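Local structure of probable AP endonuclease (African swine fever virus, 6KI3) at residues Val81-Tyr86 against Val118-Ala123; Thr148-His153 against Ile188-Val193; Asp184-Trp189 against Gly234-Ala239. The protein cleaves DNA on the 5' side of abasic sites during repair, as a three-zinc endonuclease that also has 3'-5' proofreading exonuclease activity. One frame throughout, in Å; residues are numbered along the deposited sequence.

Interaction 1. Residues Val81-Tyr86 against Val118-Ala123; sequences VAHGTY and VLHLGA. With ZN (zinc ion), chain K; nucleotides of chain D; nucleotides of chain B; nucleotides of chain C.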
loop_
_atom_site.group_PDB
_atom_site.type_symbol
_atom_site.label_atom_id
_atom_site.label_comp_id
_atom_site.label_asym_id
_atom_site.label_seq_id
_atom_site.Cartn_x
_atom_site.Cartn_y
_atom_site.Cartn_z
ATOM N N VAL A 81 -5.403 -0.085 -6.416
ATOM C CA VAL A 81 -5.752 -0.765 -5.178
ATOM C C VAL A 81 -6.491 0.226 -4.291
ATOM O O VAL A 81 -6.213 1.430 -4.303
ATOM C CB VAL A 81 -4.508 -1.343 -4.462
ATOM C CG1 VAL A 81 -3.578 -0.230 -3.991
ATOM C CG2 VAL A 81 -4.914 -2.245 -3.303
ATOM N N ALA A 82 -7.462 -0.282 -3.543
ATOM C CA ALA A 82 -8.226 0.528 -2.606
ATOM C C ALA A 82 -7.678 0.314 -1.204
ATOM O O ALA A 82 -7.423 -0.824 -0.799
ATOM C CB ALA A 82 -9.713 0.173 -2.656
ATOM N N HIS A 83 -7.479 1.405 -0.473
ATOM C CA HIS A 83 -7.099 1.317 0.928
ATOM C C HIS A 83 -8.364 1.287 1.773
ATOM O O HIS A 83 -9.248 2.134 1.608
ATOM C CB HIS A 83 -6.208 2.491 1.335
ATOM C CG HIS A 83 -5.496 2.285 2.636
ATOM N ND1 HIS A 83 -6.159 2.019 3.815
ATOM C CD2 HIS A 83 -4.177 2.310 2.945
ATOM C CE1 HIS A 83 -5.280 1.885 4.792
ATOM N NE2 HIS A 83 -4.070 2.058 4.291
ATOM N N GLY A 84 -8.458 0.299 2.658
ATOM C CA GLY A 84 -9.614 0.198 3.519
ATOM C C GLY A 84 -9.670 1.322 4.533
ATOM O O GLY A 84 -8.691 2.023 4.792
ATOM N N THR A 85 -10.854 1.500 5.112
ATOM C CA THR A 85 -11.011 2.489 6.164
ATOM C C THR A 85 -10.241 2.061 7.408
ATOM O O THR A 85 -9.851 0.900 7.565
ATOM C CB THR A 85 -12.486 2.684 6.514
ATOM O OG1 THR A 85 -12.947 1.561 7.276
ATOM C CG2 THR A 85 -13.320 2.805 5.251
ATOM N N TYR A 86 -10.023 3.021 8.305
ATOM C CA TYR A 86 -9.353 2.715 9.561
ATOM C C TYR A 86 -10.235 1.916 10.511
ATOM O O TYR A 86 -9.730 1.412 11.519
ATOM C CB TYR A 86 -8.887 4.010 10.230
ATOM C CG TYR A 86 -7.930 4.812 9.377
ATOM C CD1 TYR A 86 -7.049 4.178 8.511
ATOM C CD2 TYR A 86 -7.915 6.200 9.426
ATOM C CE1 TYR A 86 -6.176 4.901 7.725
ATOM C CE2 TYR A 86 -7.043 6.933 8.643
ATOM C CZ TYR A 86 -6.176 6.277 7.794
ATOM O OH TYR A 86 -5.303 6.993 7.007
ATOM N N VAL A 118 -6.546 -2.928 0.930
ATOM C CA VAL A 118 -5.526 -2.954 1.972
ATOM C C VAL A 118 -6.198 -2.848 3.334
ATOM O O VAL A 118 -6.969 -1.914 3.587
ATOM C CB VAL A 118 -4.507 -1.821 1.775
ATOM C CG1 VAL A 118 -3.450 -1.865 2.871
ATOM C CG2 VAL A 118 -3.863 -1.916 0.400
ATOM N N LEU A 119 -5.906 -3.803 4.211
ATOM C CA LEU A 119 -6.344 -3.766 5.597
ATOM C C LEU A 119 -5.125 -3.757 6.508
ATOM O O LEU A 119 -4.092 -4.356 6.196
ATOM C CB LEU A 119 -7.246 -4.960 5.941
ATOM C CG LEU A 119 -8.558 -5.081 5.161
ATOM C CD1 LEU A 119 -9.443 -6.171 5.752
ATOM C CD2 LEU A 119 -9.289 -3.749 5.125
ATOM N N HIS A 120 -5.252 -3.067 7.638
ATOM C CA HIS A 120 -4.150 -2.921 8.579
ATOM C C HIS A 120 -4.134 -4.083 9.560
ATOM O O HIS A 120 -5.146 -4.377 10.204
ATOM C CB HIS A 120 -4.257 -1.597 9.334
ATOM C CG HIS A 120 -3.857 -0.408 8.521
ATOM N ND1 HIS A 120 -3.855 0.874 9.025
ATOM C CD2 HIS A 120 -3.442 -0.308 7.236
ATOM C CE1 HIS A 120 -3.457 1.712 8.086
ATOM N NE2 HIS A 120 -3.200 1.020 6.990
ATOM N N LEU A 121 -2.982 -4.739 9.669
ATOM C CA LEU A 121 -2.810 -5.779 10.669
ATOM C C LEU A 121 -2.854 -5.176 12.066
ATOM O O LEU A 121 -2.365 -4.068 12.298
ATOM C CB LEU A 121 -1.486 -6.511 10.458
ATOM C CG LEU A 121 -1.395 -7.457 9.262
ATOM C CD1 LEU A 121 0.032 -7.942 9.083
ATOM C CD2 LEU A 121 -2.343 -8.630 9.449
ATOM N N GLY A 122 -3.455 -5.910 12.996
ATOM C CA GLY A 122 -3.487 -5.481 14.376
ATOM C C GLY A 122 -2.300 -5.998 15.164
ATOM O O GLY A 122 -1.569 -6.886 14.731
ATOM N N ALA A 123 -2.114 -5.418 16.347
ATOM C CA ALA A 123 -1.058 -5.863 17.247
ATOM C C ALA A 123 -1.549 -7.037 18.082
ATOM O O ALA A 123 -1.420 -7.034 19.311
ATOM C CB ALA A 123 -0.597 -4.713 18.140
HETATM ZN ZN ZN K . -2.166 1.787 5.285
ATOM P P DG D 10 -15.040 2.140 16.705
ATOM O OP1 DG D 10 -14.954 1.081 17.735
ATOM O OP2 DG D 10 -14.874 3.559 17.092
ATOM O "O5'" DG D 10 -13.982 1.820 15.553
ATOM C "C5'" DG D 10 -13.916 0.514 14.996
ATOM C "C4'" DG D 10 -12.495 -0.019 15.031
ATOM O "O4'" DG D 10 -11.620 0.877 14.302
ATOM C "C3'" DG D 10 -11.884 -0.156 16.419
ATOM O "O3'" DG D 10 -10.986 -1.255 16.437
ATOM C "C2'" DG D 10 -11.154 1.172 16.601
ATOM C "C1'" DG D 10 -10.686 1.477 15.182
ATOM N N9 DG D 10 -10.631 2.905 14.877
ATOM C C8 DG D 10 -11.621 3.834 15.082
ATOM N N7 DG D 10 -11.292 5.038 14.703
ATOM C C5 DG D 10 -10.000 4.899 14.214
ATOM C C6 DG D 10 -9.124 5.865 13.664
ATOM O O6 DG D 10 -9.324 7.076 13.496
ATOM N N1 DG D 10 -7.906 5.302 13.291
ATOM C C2 DG D 10 -7.577 3.974 13.431
ATOM N N2 DG D 10 -6.354 3.619 13.012
ATOM N N3 DG D 10 -8.389 3.059 13.942
ATOM C C4 DG D 10 -9.579 3.591 14.311
ATOM P P DC B 9 -0.225 11.975 10.164
ATOM O OP1 DC B 9 1.070 12.021 9.526
ATOM O OP2 DC B 9 -1.221 12.962 9.821
ATOM O "O5'" DC B 9 -0.804 10.535 9.899
ATOM C "C5'" DC B 9 0.043 9.424 10.104
ATOM C "C4'" DC B 9 -0.705 8.127 9.945
ATOM O "O4'" DC B 9 -1.655 7.981 11.005
ATOM C "C3'" DC B 9 -1.519 7.987 8.672
ATOM O "O3'" DC B 9 -0.709 7.360 7.692
ATOM C "C2'" DC B 9 -2.622 7.034 9.084
ATOM C "C1'" DC B 9 -2.656 7.088 10.606
ATOM N N1 DC B 9 -3.914 7.589 11.124
ATOM C C2 DC B 9 -4.819 6.704 11.700
ATOM O O2 DC B 9 -4.518 5.513 11.778
ATOM N N3 DC B 9 -5.981 7.173 12.186
ATOM C C4 DC B 9 -6.268 8.468 12.086
ATOM N N4 DC B 9 -7.438 8.881 12.550
ATOM C C5 DC B 9 -5.367 9.394 11.498
ATOM C C6 DC B 9 -4.216 8.916 11.027
ATOM O "O5'" 3DR C 1 -0.873 5.525 5.302
ATOM P P 3DR C 1 -0.563 4.331 6.334
ATOM O OP1 3DR C 1 -1.820 3.496 6.307
ATOM O OP2 3DR C 1 0.649 3.663 5.737
ATOM O OP3 3DR C 1 -0.321 5.027 7.651
ATOM C "C2'" 3DR C 1 -3.467 7.683 2.461
ATOM C "C5'" 3DR C 1 -2.152 6.153 5.258
ATOM C "C4'" 3DR C 1 -2.041 7.397 4.387
ATOM O "O4'" 3DR C 1 -1.299 7.077 3.208
ATOM C "C1'" 3DR C 1 -2.028 7.433 2.033
ATOM C "C3'" 3DR C 1 -3.400 7.919 3.956
ATOM O "O3'" 3DR C 1 -3.457 9.325 4.200
#
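Val118 CG1 lies over one face of the His83 imidazole, toward its rim, and His120 meets that ring at its edge. The phenol of Tyr86 carries the cytosine of DC9 of chain B over one face, with C2 of that base 3.8 Å above the ring plane. At the edge of the His120 ring lies OP1 of 3DR1, the abasic-site analogue of chain C. These rings crown the C-terminal ends of two neighbouring parallel strands, 79-83 and 116-120, which helix 96-112 joins into a beta-alpha-beta unit of the TIM barrel.

The two imidazoles cross at about a right angle, planes 83° apart, and both turn NE2 to one zinc ion. The metal of chain K is bound by His83 NE2 at 2.2 Å, by His120 NE2 at 2.1 Å and by OP1 of 3DR1 at 2.0 Å, and Glu147 adds a further ligand. His83 NE2 and His120 NE2 therefore approach within 3.0 Å as co-ligands, without a proton between them.

Below the rings, Val118 N donates to Ala82 O at 2.9 Å. A CB on Gly84 would collide with Leu119 CD2 and Val118 O, so glycine suits the place where its N donates to Val118 O at 2.8 Å. Histidine suits the metal site, since its second nitrogen can fix the ring's rotation: His83, with CG anti to the backbone N (chi1 -165°), donates from ND1 to Gly84 O over 2.7 Å, in the imidazole plane and onto a carbonyl lone pair.

Interaction 2. Residues Thr148-His153 against Ile188-Val193; sequences TPHNKH and IWSSGV. With nucleotides of chain D.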
loop_
_atom_site.group_PDB
_atom_site.type_symbol
_atom_site.label_atom_id
_atom_site.label_comp_id
_atom_site.label_asym_id
_atom_site.label_seq_id
_atom_site.Cartn_x
_atom_site.Cartn_y
_atom_site.Cartn_z
ATOM N N THR A 148 1.832 -4.306 6.776
ATOM C CA THR A 148 2.707 -4.314 7.938
ATOM C C THR A 148 2.379 -3.123 8.832
ATOM O O THR A 148 2.467 -1.973 8.375
ATOM C CB THR A 148 4.172 -4.262 7.508
ATOM O OG1 THR A 148 4.390 -3.103 6.693
ATOM C CG2 THR A 148 4.542 -5.507 6.713
ATOM N N PRO A 149 1.987 -3.341 10.087
ATOM C CA PRO A 149 1.623 -2.211 10.951
ATOM C C PRO A 149 2.823 -1.596 11.653
ATOM O O PRO A 149 3.973 -1.943 11.366
ATOM C CB PRO A 149 0.657 -2.846 11.953
ATOM C CG PRO A 149 1.166 -4.244 12.091
ATOM C CD PRO A 149 1.715 -4.637 10.734
ATOM N N HIS A 150 2.558 -0.679 12.580
ATOM C CA HIS A 150 3.605 -0.034 13.360
ATOM C C HIS A 150 3.162 0.053 14.811
ATOM O O HIS A 150 2.071 0.554 15.100
ATOM C CB HIS A 150 3.923 1.364 12.811
ATOM C CG HIS A 150 2.744 2.286 12.793
ATOM N ND1 HIS A 150 2.416 3.093 13.862
ATOM C CD2 HIS A 150 1.809 2.522 11.843
ATOM C CE1 HIS A 150 1.332 3.788 13.569
ATOM N NE2 HIS A 150 0.944 3.461 12.350
ATOM N N ASN A 151 3.994 -0.456 15.716
ATOM C CA ASN A 151 3.776 -0.280 17.145
ATOM C C ASN A 151 5.107 -0.467 17.859
ATOM O O ASN A 151 6.109 -0.862 17.258
ATOM C CB ASN A 151 2.703 -1.238 17.690
ATOM C CG ASN A 151 3.167 -2.687 17.750
ATOM O OD1 ASN A 151 4.037 -3.048 18.543
ATOM N ND2 ASN A 151 2.561 -3.529 16.923
ATOM N N LYS A 152 5.100 -0.179 19.158
ATOM C CA LYS A 152 6.302 -0.254 19.978
ATOM C C LYS A 152 6.188 -1.271 21.101
ATOM O O LYS A 152 7.100 -2.084 21.290
ATOM C CB LYS A 152 6.620 1.130 20.568
ATOM C CG LYS A 152 7.778 1.127 21.551
ATOM C CD LYS A 152 8.802 2.188 21.199
ATOM C CE LYS A 152 10.155 1.862 21.806
ATOM N NZ LYS A 152 11.041 1.169 20.827
ATOM N N HIS A 153 5.087 -1.257 21.851
ATOM C CA HIS A 153 4.994 -2.010 23.094
ATOM C C HIS A 153 4.368 -3.388 22.933
ATOM O O HIS A 153 4.388 -4.172 23.889
ATOM C CB HIS A 153 4.193 -1.211 24.126
ATOM C CG HIS A 153 4.689 0.187 24.322
ATOM N ND1 HIS A 153 5.989 0.471 24.682
ATOM C CD2 HIS A 153 4.063 1.381 24.204
ATOM C CE1 HIS A 153 6.141 1.780 24.779
ATOM N NE2 HIS A 153 4.988 2.355 24.494
ATOM N N ILE A 188 7.672 -1.006 8.979
ATOM C CA ILE A 188 8.638 -1.962 9.513
ATOM C C ILE A 188 9.832 -1.230 10.106
ATOM O O ILE A 188 10.461 -1.715 11.055
ATOM C CB ILE A 188 9.069 -2.973 8.430
ATOM C CG1 ILE A 188 9.882 -2.288 7.328
ATOM C CG2 ILE A 188 7.855 -3.679 7.842
ATOM C CD1 ILE A 188 10.522 -3.258 6.357
ATOM N N TRP A 189 10.160 -0.054 9.567
ATOM C CA TRP A 189 11.165 0.797 10.192
ATOM C C TRP A 189 10.695 1.272 11.559
ATOM O O TRP A 189 11.430 1.184 12.549
ATOM C CB TRP A 189 11.471 1.986 9.281
ATOM C CG TRP A 189 12.277 3.072 9.926
ATOM C CD1 TRP A 189 11.797 4.164 10.590
ATOM C CD2 TRP A 189 13.704 3.183 9.953
ATOM N NE1 TRP A 189 12.837 4.944 11.035
ATOM C CE2 TRP A 189 14.019 4.363 10.656
ATOM C CE3 TRP A 189 14.747 2.397 9.453
ATOM C CZ2 TRP A 189 15.332 4.777 10.871
ATOM C CZ3 TRP A 189 16.050 2.809 9.669
ATOM C CH2 TRP A 189 16.331 3.988 10.372
ATOM N N SER A 190 9.459 1.778 11.629
ATOM C CA SER A 190 8.897 2.210 12.904
ATOM C C SER A 190 8.799 1.055 13.893
ATOM O O SER A 190 8.881 1.269 15.107
ATOM C CB SER A 190 7.523 2.841 12.678
ATOM O OG SER A 190 6.870 3.114 13.906
ATOM N N SER A 191 8.629 -0.170 13.398
ATOM C CA SER A 191 8.561 -1.341 14.262
ATOM C C SER A 191 9.934 -1.899 14.615
ATOM O O SER A 191 10.010 -2.879 15.364
ATOM C CB SER A 191 7.709 -2.430 13.608
ATOM O OG SER A 191 6.349 -2.038 13.545
ATOM N N GLY A 192 11.006 -1.316 14.096
ATOM C CA GLY A 192 12.349 -1.657 14.497
ATOM C C GLY A 192 13.193 -2.447 13.507
ATOM O O GLY A 192 14.121 -3.142 13.940
ATOM N N VAL A 193 12.914 -2.360 12.211
ATOM C CA VAL A 193 13.673 -3.078 11.193
ATOM C C VAL A 193 14.540 -2.064 10.458
ATOM O O VAL A 193 14.031 -1.226 9.702
ATOM C CB VAL A 193 12.758 -3.835 10.221
ATOM C CG1 VAL A 193 13.587 -4.577 9.184
ATOM C CG2 VAL A 193 11.859 -4.799 10.981
ATOM P P DC D 13 1.994 1.311 20.591
ATOM O OP1 DC D 13 3.323 0.750 20.279
ATOM O OP2 DC D 13 1.197 0.729 21.693
ATOM O "O5'" DC D 13 2.147 2.879 20.870
ATOM C "C5'" DC D 13 2.925 3.682 19.991
ATOM C "C4'" DC D 13 2.634 5.157 20.204
ATOM O "O4'" DC D 13 1.234 5.411 19.973
ATOM C "C3'" DC D 13 2.882 5.663 21.611
ATOM O "O3'" DC D 13 4.252 6.024 21.762
ATOM C "C2'" DC D 13 1.971 6.890 21.686
ATOM C "C1'" DC D 13 0.840 6.555 20.707
ATOM N N1 DC D 13 -0.467 6.274 21.373
ATOM C C2 DC D 13 -1.437 7.278 21.441
ATOM O O2 DC D 13 -1.194 8.386 20.946
ATOM N N3 DC D 13 -2.621 7.009 22.047
ATOM C C4 DC D 13 -2.844 5.801 22.568
ATOM N N4 DC D 13 -4.025 5.582 23.155
ATOM C C5 DC D 13 -1.866 4.766 22.510
ATOM C C6 DC D 13 -0.703 5.044 21.912
ATOM P P DG D 14 4.924 6.067 23.222
ATOM O OP1 DG D 14 6.388 6.167 23.034
ATOM O OP2 DG D 14 4.355 4.956 24.016
ATOM O "O5'" DG D 14 4.388 7.435 23.854
ATOM C "C5'" DG D 14 4.627 8.668 23.189
ATOM C "C4'" DG D 14 3.703 9.750 23.717
ATOM O "O4'" DG D 14 2.331 9.297 23.627
ATOM C "C3'" DG D 14 3.940 10.138 25.177
ATOM O "O3'" DG D 14 4.202 11.529 25.272
ATOM C "C2'" DG D 14 2.643 9.750 25.899
ATOM C "C1'" DG D 14 1.623 9.699 24.770
ATOM N N9 DG D 14 0.553 8.732 25.010
ATOM C C8 DG D 14 0.691 7.374 25.173
ATOM N N7 DG D 14 -0.439 6.757 25.377
ATOM C C5 DG D 14 -1.391 7.767 25.348
ATOM C C6 DG D 14 -2.795 7.702 25.509
ATOM O O6 DG D 14 -3.498 6.702 25.715
ATOM N N1 DG D 14 -3.386 8.959 25.408
ATOM C C2 DG D 14 -2.704 10.131 25.181
ATOM N N2 DG D 14 -3.448 11.246 25.116
ATOM N N3 DG D 14 -1.388 10.209 25.028
ATOM C C4 DG D 14 -0.797 8.992 25.123
#
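Ile188 CG2 is the apolar point of this contact, lying 3.7 Å from Thr148 CB and sitting against the OG1 side of the same threonine. The two side chains cross obliquely; threonine offers a methyl and CB to the isoleucine while its OG1 is bonded elsewhere. Next along, Ser190 OG touches His150 CB at 3.6 Å, and Ser191 OG reaches toward Pro149 O at 3.2 Å, a weak hydrogen bond left unsettled because His187 O also lies within reach of the same hydroxyl.

The polar ends of these side chains are held from farther out. Thr148 OG1 lies between the backbone N and the carbonyl carbon (chi1 57°) and bonds to Asp184 N. His150 ND1 bonds to Gly234 O and Ser190 OG to Ile235 O, while the His150 ring meets that of His187 edge-to-face. Asn151 is fixed through OD1 to His154 N and Lys157 NZ.

Helix 185-190 ends in a Schellman motif. Gly192 takes a positive phi of 108°, at ease in a residue without a side chain; its N bonds to Trp189 O at 3.0 Å, and Val193 N closes on Ile188 O at 2.8 Å. Past Asn151 the other segment turns to the DNA, where His153 NE2 donates to OP2 of DG14 of chain D at 2.7 Å and 163°, with the phosphate oxygen in the ring plane.

The loop after strand 143-147 and the end of helix 185-190 thus form part of the rim at the C-terminal end of the TIM barrel, where such enzymes carry their active site and where this one receives DNA.

Interaction 3. Residues Asp184-Trp189 against Gly234-Ala239; sequences DTAHIW and GIDRHA. With ZN (zinc ion), chain I; ZN (zinc ion), chain J; nucleotides of chain C; nucleotides of chain B.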
loop_
_atom_site.group_PDB
_atom_site.type_symbol
_atom_site.label_atom_id
_atom_site.label_comp_id
_atom_site.label_asym_id
_atom_site.label_seq_id
_atom_site.Cartn_x
_atom_site.Cartn_y
_atom_site.Cartn_z
ATOM N N ASP A 184 4.853 -1.970 3.999
ATOM C CA ASP A 184 5.057 -0.534 4.146
ATOM C C ASP A 184 6.413 -0.329 4.812
ATOM O O ASP A 184 6.593 -0.668 5.987
ATOM C CB ASP A 184 3.929 0.100 4.958
ATOM C CG ASP A 184 3.896 1.613 4.832
ATOM O OD1 ASP A 184 4.966 2.249 4.929
ATOM O OD2 ASP A 184 2.795 2.168 4.628
ATOM N N THR A 185 7.366 0.223 4.056
ATOM C CA THR A 185 8.736 0.340 4.547
ATOM C C THR A 185 8.823 1.262 5.758
ATOM O O THR A 185 9.604 1.013 6.682
ATOM C CB THR A 185 9.656 0.836 3.430
ATOM O OG1 THR A 185 9.167 2.085 2.924
ATOM C CG2 THR A 185 9.711 -0.179 2.298
ATOM N N ALA A 186 8.030 2.337 5.771
ATOM C CA ALA A 186 8.016 3.234 6.921
ATOM C C ALA A 186 7.489 2.555 8.178
ATOM O O ALA A 186 7.825 2.985 9.287
ATOM C CB ALA A 186 7.177 4.475 6.615
ATOM N N HIS A 187 6.680 1.504 8.030
ATOM C CA HIS A 187 6.090 0.850 9.193
ATOM C C HIS A 187 7.042 -0.167 9.808
ATOM O O HIS A 187 7.208 -0.206 11.032
ATOM C CB HIS A 187 4.769 0.184 8.807
ATOM C CG HIS A 187 3.692 1.156 8.442
ATOM N ND1 HIS A 187 2.390 0.772 8.207
ATOM C CD2 HIS A 187 3.726 2.498 8.271
ATOM C CE1 HIS A 187 1.667 1.836 7.908
ATOM N NE2 HIS A 187 2.454 2.896 7.939
ATOM N N ILE A 188 7.672 -1.006 8.979
ATOM C CA ILE A 188 8.638 -1.962 9.513
ATOM C C ILE A 188 9.832 -1.230 10.106
ATOM O O ILE A 188 10.461 -1.715 11.055
ATOM C CB ILE A 188 9.069 -2.973 8.430
ATOM C CG1 ILE A 188 9.882 -2.288 7.328
ATOM C CG2 ILE A 188 7.855 -3.679 7.842
ATOM C CD1 ILE A 188 10.522 -3.258 6.357
ATOM N N TRP A 189 10.160 -0.054 9.567
ATOM C CA TRP A 189 11.165 0.797 10.192
ATOM C C TRP A 189 10.695 1.272 11.559
ATOM O O TRP A 189 11.430 1.184 12.549
ATOM C CB TRP A 189 11.471 1.986 9.281
ATOM C CG TRP A 189 12.277 3.072 9.926
ATOM C CD1 TRP A 189 11.797 4.164 10.590
ATOM C CD2 TRP A 189 13.704 3.183 9.953
ATOM N NE1 TRP A 189 12.837 4.944 11.035
ATOM C CE2 TRP A 189 14.019 4.363 10.656
ATOM C CE3 TRP A 189 14.747 2.397 9.453
ATOM C CZ2 TRP A 189 15.332 4.777 10.871
ATOM C CZ3 TRP A 189 16.050 2.809 9.669
ATOM C CH2 TRP A 189 16.331 3.988 10.372
ATOM N N GLY A 234 7.365 3.111 16.913
ATOM C CA GLY A 234 5.943 2.879 17.067
ATOM C C GLY A 234 5.082 4.006 16.552
ATOM O O GLY A 234 3.856 3.865 16.535
ATOM N N ILE A 235 5.689 5.115 16.128
ATOM C CA ILE A 235 4.981 6.279 15.617
ATOM C C ILE A 235 5.210 6.356 14.115
ATOM O O ILE A 235 6.316 6.090 13.629
ATOM C CB ILE A 235 5.449 7.569 16.320
ATOM C CG1 ILE A 235 5.378 7.404 17.838
ATOM C CG2 ILE A 235 4.603 8.755 15.887
ATOM C CD1 ILE A 235 6.113 8.481 18.604
ATOM N N ASP A 236 4.164 6.722 13.381
ATOM C CA ASP A 236 4.164 6.696 11.924
ATOM C C ASP A 236 4.159 8.124 11.390
ATOM O O ASP A 236 3.159 8.838 11.519
ATOM C CB ASP A 236 2.957 5.914 11.410
ATOM C CG ASP A 236 2.944 5.788 9.904
ATOM O OD1 ASP A 236 4.035 5.662 9.309
ATOM O OD2 ASP A 236 1.843 5.819 9.317
ATOM N N ARG A 237 5.274 8.533 10.784
ATOM C CA ARG A 237 5.392 9.828 10.118
ATOM C C ARG A 237 6.017 9.602 8.748
ATOM O O ARG A 237 7.224 9.356 8.646
ATOM C CB ARG A 237 6.230 10.809 10.941
ATOM C CG ARG A 237 5.634 11.175 12.289
ATOM C CD ARG A 237 4.272 11.833 12.135
ATOM N NE ARG A 237 3.231 11.078 12.825
ATOM C CZ ARG A 237 2.839 11.315 14.072
ATOM N NH1 ARG A 237 1.886 10.572 14.622
ATOM N NH2 ARG A 237 3.396 12.294 14.771
ATOM N N HIS A 238 5.204 9.690 7.698
ATOM C CA HIS A 238 5.696 9.444 6.350
ATOM C C HIS A 238 6.541 10.613 5.855
ATOM O O HIS A 238 6.353 11.764 6.259
ATOM C CB HIS A 238 4.532 9.204 5.387
ATOM C CG HIS A 238 3.822 7.905 5.610
ATOM N ND1 HIS A 238 2.849 7.434 4.756
ATOM C CD2 HIS A 238 3.945 6.978 6.588
ATOM C CE1 HIS A 238 2.400 6.274 5.200
ATOM N NE2 HIS A 238 3.051 5.974 6.310
ATOM N N ALA A 239 7.479 10.304 4.964
ATOM C CA ALA A 239 8.352 11.311 4.381
ATOM C C ALA A 239 8.762 10.863 2.986
ATOM O O ALA A 239 8.696 9.679 2.648
ATOM C CB ALA A 239 9.587 11.562 5.255
HETATM ZN ZN ZN I . 1.835 4.847 7.554
HETATM ZN ZN ZN J . 0.747 2.336 4.091
ATOM O "O5'" 3DR C 1 -0.873 5.525 5.302
ATOM P P 3DR C 1 -0.563 4.331 6.334
ATOM O OP1 3DR C 1 -1.820 3.496 6.307
ATOM O OP2 3DR C 1 0.649 3.663 5.737
ATOM O OP3 3DR C 1 -0.321 5.027 7.651
ATOM C "C2'" 3DR C 1 -3.467 7.683 2.461
ATOM C "C5'" 3DR C 1 -2.152 6.153 5.258
ATOM C "C4'" 3DR C 1 -2.041 7.397 4.387
ATOM O "O4'" 3DR C 1 -1.299 7.077 3.208
ATOM C "C1'" 3DR C 1 -2.028 7.433 2.033
ATOM C "C3'" 3DR C 1 -3.400 7.919 3.956
ATOM O "O3'" 3DR C 1 -3.457 9.325 4.200
ATOM P P DC B 8 -1.840 16.041 14.907
ATOM O OP1 DC B 8 -0.674 16.954 14.873
ATOM O OP2 DC B 8 -3.180 16.542 14.530
ATOM O "O5'" DC B 8 -1.513 14.764 14.002
ATOM C "C5'" DC B 8 -0.407 13.935 14.331
ATOM C "C4'" DC B 8 -0.691 12.485 13.980
ATOM O "O4'" DC B 8 -1.770 11.990 14.788
ATOM C "C3'" DC B 8 -1.147 12.243 12.551
ATOM O "O3'" DC B 8 -0.020 11.994 11.720
ATOM C "C2'" DC B 8 -2.053 11.002 12.662
ATOM C "C1'" DC B 8 -2.268 10.830 14.171
ATOM N N1 DC B 8 -3.698 10.657 14.555
ATOM C C2 DC B 8 -4.159 9.394 14.944
ATOM O O2 DC B 8 -3.367 8.444 14.964
ATOM N N3 DC B 8 -5.462 9.249 15.289
ATOM C C4 DC B 8 -6.282 10.299 15.255
ATOM N N4 DC B 8 -7.558 10.106 15.604
ATOM C C5 DC B 8 -5.832 11.594 14.860
ATOM C C6 DC B 8 -4.545 11.725 14.520
#
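OP2 of 3DR1, the abasic-site analogue of chain C, is gripped by two metals: the zinc of chain J at 2.1 Å and the zinc of chain I at a longer 2.5 Å. The double attachment would probably draw charge from the phosphate, and OP3 of the same group also binds the zinc of chain I.

The protein holds the zinc of chain I with three side chains, His187 NE2 at 2.1 Å, Asp236 OD2 at 2.0 Å and His238 NE2 at 2.1 Å. The rings of His187 and His238 meet rim to rim with planes at 43°, while the Asp236 carboxylate stands nearly upright, at 88°, to the His187 ring. His187 is held at its other nitrogen as well, ND1 bonding to Thr148 O.

A histidine and aspartate cluster of this kind, set beside two further zincs at the mouth of a TIM barrel, is the three-metal centre of the endonuclease IV family. Asp184 ends strand 179-184 and serves the neighbouring zinc, its OD2 binding the ion of chain J at 2.1 Å beside Glu147, His223 and Glu276. OD1 takes a hydrogen bond from Asn225 ND2 and a weak capping bond from Ala186 N as the N-cap of helix 185-190, and its CG lies over the centre of the His187 ring. Ala186 is small enough for its CB to sit against His238 CD2.

The guanidinium of Arg237 lies between Ile235 CG2 on one face and C5' of DC8 of chain B on the other; Arg237 NE donates to Asp236 O at 2.6 Å from above the carbonyl plane.

In the fold
All three contacts sit at the C-terminal mouth of one barrel, but at different depths. Interactions 1 and 3 are buried, reach the same sheet and hold metal ligands; their centres are about 15 Å apart, and they take hold of the phosphate of one abasic-site analogue by different oxygens and zincs. Interaction 1 adds two backbone bonds between parallel strands to its shared zinc, whereas in interaction 3 the zinc does most of the joining. Interaction 2 is only partly buried, holds no zinc ligand and relies on small apolar and hydroxyl contacts. It shares helix 185-190 with interaction 3, where Thr148 is hydrogen-bonded to Asp184 and His187, and touches interaction 1 where Leu121 packs on Pro149.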